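Local structure of 2-oxoglutarate-dependent dioxygenase DAO (Oryza sativa subsp. indica, 6KUN) at residues Q171-S176 with V230-Q235. The protein probably catalyses the irreversible, iron- and 2-oxoglutarate-dependent oxidation of the auxin indole-3-acetic acid to inactive 2-oxoindole-3-acetic acid. Sequence-based numbering, arbitrary orientation.
Sequences QVHTDS and VKHRVQ. With AKG (2-oxoglutaric acid), chain G; IAC (1H-indol-3-ylacetic acid), chain H.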
ATOM      1  N   GLN B 171      20.558  12.516  -8.178  1.00 43.13           N
ATOM      2  CA  GLN B 171      21.847  12.841  -7.598  1.00 49.15           C
ATOM      3  C   GLN B 171      21.687  13.658  -6.304  1.00 48.01           C
ATOM      4  O   GLN B 171      20.586  14.126  -5.970  1.00 39.72           O
ATOM      5  CB  GLN B 171      22.707  13.674  -8.555  1.00 54.25           C
ATOM      6  CG  GLN B 171      22.501  13.470 -10.049  1.00 83.95           C
ATOM      7  CD  GLN B 171      22.822  14.749 -10.849  1.00 92.86           C
ATOM      8  OE1 GLN B 171      23.122  15.800 -10.270  1.00 93.44           O
ATOM      9  NE2 GLN B 171      22.746  14.659 -12.174  1.00 93.11           N
ATOM     10  N   VAL B 172      22.810  13.907  -5.613  1.00 47.06           N
ATOM     11  CA  VAL B 172      22.768  14.520  -4.289  1.00 42.06           C
ATOM     12  C   VAL B 172      22.490  16.021  -4.392  1.00 27.26           C
ATOM     13  O   VAL B 172      23.263  16.765  -4.995  1.00 35.52           O
ATOM     14  CB  VAL B 172      24.081  14.287  -3.522  1.00 43.24           C
ATOM     15  CG1 VAL B 172      23.932  14.958  -2.152  1.00 28.54           C
ATOM     16  CG2 VAL B 172      24.404  12.824  -3.381  1.00 55.28           C
ATOM     17  N   HIS B 173      21.470  16.477  -3.676  1.00 25.11           N
ATOM     18  CA  HIS B 173      21.122  17.881  -3.692  1.00 21.61           C
ATOM     19  C   HIS B 173      20.328  18.196  -2.439  1.00 17.68           C
ATOM     20  O   HIS B 173      19.893  17.302  -1.706  1.00 22.47           O
ATOM     21  CB  HIS B 173      20.281  18.214  -4.916  1.00 25.60           C
ATOM     22  CG  HIS B 173      18.947  17.534  -4.897  1.00 26.19           C
ATOM     23  ND1 HIS B 173      18.812  16.161  -4.943  1.00 40.96           N
ATOM     24  CD2 HIS B 173      17.694  18.024  -4.788  1.00 39.68           C
ATOM     25  CE1 HIS B 173      17.534  15.838  -4.897  1.00 41.44           C
ATOM     26  NE2 HIS B 173      16.837  16.952  -4.807  1.00 40.88           N
ATOM     27  N   THR B 174      20.109  19.485  -2.233  1.00 15.94           N
ATOM     28  CA  THR B 174      19.160  19.987  -1.248  1.00 17.66           C
ATOM     29  C   THR B 174      17.997  20.557  -2.051  1.00 14.46           C
ATOM     30  O   THR B 174      18.168  20.941  -3.193  1.00 16.93           O
ATOM     31  CB  THR B 174      19.750  21.068  -0.336  1.00 26.70           C
ATOM     32  OG1 THR B 174      20.235  22.164  -1.136  1.00 22.21           O
ATOM     33  CG2 THR B 174      20.855  20.509   0.570  1.00 24.31           C
ATOM     34  N   ASP B 175      16.836  20.642  -1.420  1.00 16.40           N
ATOM     35  CA  ASP B 175      15.757  21.444  -1.962  1.00 23.75           C
ATOM     36  C   ASP B 175      16.065  22.912  -1.703  1.00 21.39           C
ATOM     37  O   ASP B 175      16.499  23.264  -0.607  1.00 19.04           O
ATOM     38  CB  ASP B 175      14.425  21.087  -1.299  1.00 22.54           C
ATOM     39  CG  ASP B 175      14.024  19.643  -1.517  1.00 26.69           C
ATOM     40  OD1 ASP B 175      14.517  19.016  -2.477  1.00 27.54           O
ATOM     41  OD2 ASP B 175      13.205  19.143  -0.731  1.00 23.86           O
ATOM     42  N   SER B 176      15.767  23.783  -2.680  1.00 21.26           N
ATOM     43  CA  SER B 176      16.062  25.202  -2.509  1.00 19.97           C
ATOM     44  C   SER B 176      15.114  25.858  -1.511  1.00 17.93           C
ATOM     45  O   SER B 176      15.483  26.853  -0.859  1.00 19.68           O
ATOM     46  CB  SER B 176      15.950  25.938  -3.854  1.00 23.14           C
ATOM     47  OG  SER B 176      14.654  25.790  -4.389  1.00 18.00           O
ATOM     48  N   VAL B 230      18.851  19.473   4.424  1.00 19.58           N
ATOM     49  CA  VAL B 230      19.356  18.110   4.379  1.00 21.79           C
ATOM     50  C   VAL B 230      19.749  17.746   2.955  1.00 24.98           C
ATOM     51  O   VAL B 230      19.014  18.000   2.004  1.00 20.69           O
ATOM     52  CB  VAL B 230      18.303  17.147   4.958  1.00 22.97           C
ATOM     53  CG1 VAL B 230      16.938  17.215   4.176  1.00 16.53           C
ATOM     54  CG2 VAL B 230      18.839  15.739   4.960  1.00 26.02           C
ATOM     55  N   LYS B 231      20.933  17.159   2.797  1.00 18.05           N
ATOM     56  CA  LYS B 231      21.332  16.616   1.516  1.00 18.36           C
ATOM     57  C   LYS B 231      20.679  15.255   1.354  1.00 21.61           C
ATOM     58  O   LYS B 231      20.657  14.458   2.305  1.00 25.68           O
ATOM     59  CB  LYS B 231      22.837  16.503   1.379  1.00 20.36           C
ATOM     60  CG  LYS B 231      23.577  17.835   1.428  1.00 27.33           C
ATOM     61  CD  LYS B 231      25.073  17.596   1.179  1.00 37.69           C
ATOM     62  CE  LYS B 231      25.863  18.908   1.120  1.00 47.87           C
ATOM     63  NZ  LYS B 231      27.319  18.654   0.926  1.00 58.07           N
ATOM     64  N   HIS B 232      20.135  15.017   0.149  1.00 19.69           N
ATOM     65  CA  HIS B 232      19.454  13.770  -0.116  1.00 16.87           C
ATOM     66  C   HIS B 232      19.629  13.357  -1.566  1.00 20.79           C
ATOM     67  O   HIS B 232      19.945  14.162  -2.450  1.00 25.78           O
ATOM     68  CB  HIS B 232      17.952  13.809   0.244  1.00 21.23           C
ATOM     69  CG  HIS B 232      17.161  14.850  -0.494  1.00 37.83           C
ATOM     70  ND1 HIS B 232      17.178  16.181  -0.148  1.00 36.28           N
ATOM     71  CD2 HIS B 232      16.297  14.748  -1.529  1.00 41.37           C
ATOM     72  CE1 HIS B 232      16.381  16.857  -0.951  1.00 33.54           C
ATOM     73  NE2 HIS B 232      15.831  16.012  -1.795  1.00 34.28           N
ATOM     74  N   ARG B 233      19.418  12.062  -1.780  1.00 26.16           N
ATOM     75  CA  ARG B 233      19.489  11.464  -3.096  1.00 26.71           C
ATOM     76  C   ARG B 233      18.514  10.287  -3.122  1.00 24.88           C
ATOM     77  O   ARG B 233      17.881   9.950  -2.118  1.00 22.28           O
ATOM     78  CB  ARG B 233      20.917  11.022  -3.415  1.00 28.08           C
ATOM     79  CG  ARG B 233      21.335   9.804  -2.625  1.00 32.33           C
ATOM     80  CD  ARG B 233      22.833   9.550  -2.678  1.00 38.48           C
ATOM     81  NE  ARG B 233      23.174   8.351  -1.907  1.00 45.48           N
ATOM     82  CZ  ARG B 233      24.389   7.817  -1.852  1.00 44.16           C
ATOM     83  NH1 ARG B 233      25.383   8.377  -2.524  1.00 58.31           N
ATOM     84  NH2 ARG B 233      24.607   6.721  -1.122  1.00 39.67           N
ATOM     85  N   VAL B 234      18.421   9.643  -4.271  1.00 31.33           N
ATOM     86  CA  VAL B 234      17.575   8.461  -4.426  1.00 27.10           C
ATOM     87  C   VAL B 234      18.341   7.411  -5.218  1.00 32.42           C
ATOM     88  O   VAL B 234      18.579   7.596  -6.421  1.00 34.74           O
ATOM     89  CB  VAL B 234      16.253   8.799  -5.128  1.00 33.68           C
ATOM     90  CG1 VAL B 234      15.482   7.505  -5.390  1.00 42.50           C
ATOM     91  CG2 VAL B 234      15.435   9.733  -4.277  1.00 49.51           C
ATOM     92  N   GLN B 235      18.725   6.318  -4.554  1.00 31.95           N
ATOM     93  CA  GLN B 235      19.290   5.176  -5.255  1.00 35.75           C
ATOM     94  C   GLN B 235      18.188   4.333  -5.882  1.00 32.55           C
ATOM     95  O   GLN B 235      17.127   4.138  -5.284  1.00 27.95           O
ATOM     96  CB  GLN B 235      20.073   4.272  -4.302  1.00 42.38           C
ATOM     97  CG  GLN B 235      21.459   4.726  -3.971  1.00 74.51           C
ATOM     98  CD  GLN B 235      22.168   3.708  -3.097  1.00 94.38           C
ATOM     99  OE1 GLN B 235      21.724   2.564  -2.977  1.00 96.83           O
ATOM    100  NE2 GLN B 235      23.268   4.121  -2.476  1.00 96.33           N
TER
HETATM  101  C1  AKG G 401      13.153  15.458  -3.770  1.00 73.33           C
HETATM  102  O1  AKG G 401      12.230  15.187  -2.972  1.00 65.02           O
HETATM  103  O2  AKG G 401      13.454  16.637  -4.058  1.00 54.16           O
HETATM  104  C2  AKG G 401      13.904  14.366  -4.382  1.00 76.35           C
HETATM  105  O5  AKG G 401      15.110  14.282  -4.217  1.00 72.04           O
HETATM  106  C3  AKG G 401      13.179  13.341  -5.222  1.00 69.22           C
HETATM  107  C4  AKG G 401      11.862  12.974  -4.551  1.00 74.03           C
HETATM  108  C5  AKG G 401      11.150  11.931  -5.377  1.00 73.56           C
HETATM  109  O3  AKG G 401      11.011  10.784  -4.898  1.00 74.56           O
HETATM  110  O4  AKG G 401      10.725  12.252  -6.508  1.00 81.29           O
HETATM  111  C   IAC H 402      16.841  24.422  -8.008  1.00 83.88           C
HETATM  112  C1  IAC H 402      16.015  24.163  -9.049  1.00101.60           C
HETATM  113  C2  IAC H 402      16.475  23.425 -10.169  1.00100.98           C
HETATM  114  C3  IAC H 402      17.768  22.961 -10.195  1.00 99.83           C
HETATM  115  C4  IAC H 402      18.605  23.216  -9.123  1.00 88.39           C
HETATM  116  C5  IAC H 402      18.143  23.955  -8.063  1.00 65.76           C
HETATM  117  C7  IAC H 402      14.826  24.720  -8.772  1.00 96.49           C
HETATM  118  C8  IAC H 402      14.894  25.343  -7.539  1.00 90.91           C
HETATM  119  C17 IAC H 402      13.505  24.795  -9.533  1.00 91.02           C
HETATM  120  C18 IAC H 402      12.662  23.542  -9.379  1.00 90.29           C
HETATM  121  N   IAC H 402      16.155  25.155  -7.067  1.00 80.25           N
HETATM  122  O2  IAC H 402      11.984  23.154 -10.370  1.00 77.94           O
HETATM  123  O3  IAC H 402      12.621  22.924  -8.280  1.00 98.87           O
HETATM  124  O   HOH W   1      16.909  19.576   1.478  1.00 21.60           O
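The imidazoles of His173 and His232 lean together obliquely on one face of the sheet, centroids 4.3 Å apart and planes at 53°. With each CG in the crowded position between backbone N and carbonyl carbon (chi1 65° and 60°), both rings swing to the same side and their NE2 atoms come within 3.3 Å, too poorly angled for a bond. CE1 of His232 sits over one face of the His173 ring, toward its rim. Their backbones form an antiparallel hydrogen-bonded pair, His173 N to His232 O and His232 N to His173 O, both 3.0 Å. Gln171 O fixes the rotation of the His173 ring, accepting ND1-H at 2.9 Å near the ring plane; Val230 O holds ND1 of His232 more weakly. Asp175 completes the HxD...H facial triad of the jelly-roll 2-oxoglutarate oxygenases, the predicted iron site: its OD1 meets the edge of His232 at CE1 (3.2 Å), carboxylate and ring nearly perpendicular, while OD2 is hydrogen-bonded to Thr180 OG1. Both NE2 atoms make weak hydrogen bonds to O2 of 2-oxoglutarate, and O5 lies 3.0 Å from CD2 of His232. An alanine at His173 removes the imidazole, a predicted iron ligand, and would probably weaken metal binding and loosen 2-oxoglutarate. Val172 CG2 rests on CD of Arg233, a residue whose NE makes a salt bridge with Glu192, and Ser176 OG approaches the indole N of indole-3-acetic acid at 3.1 Å.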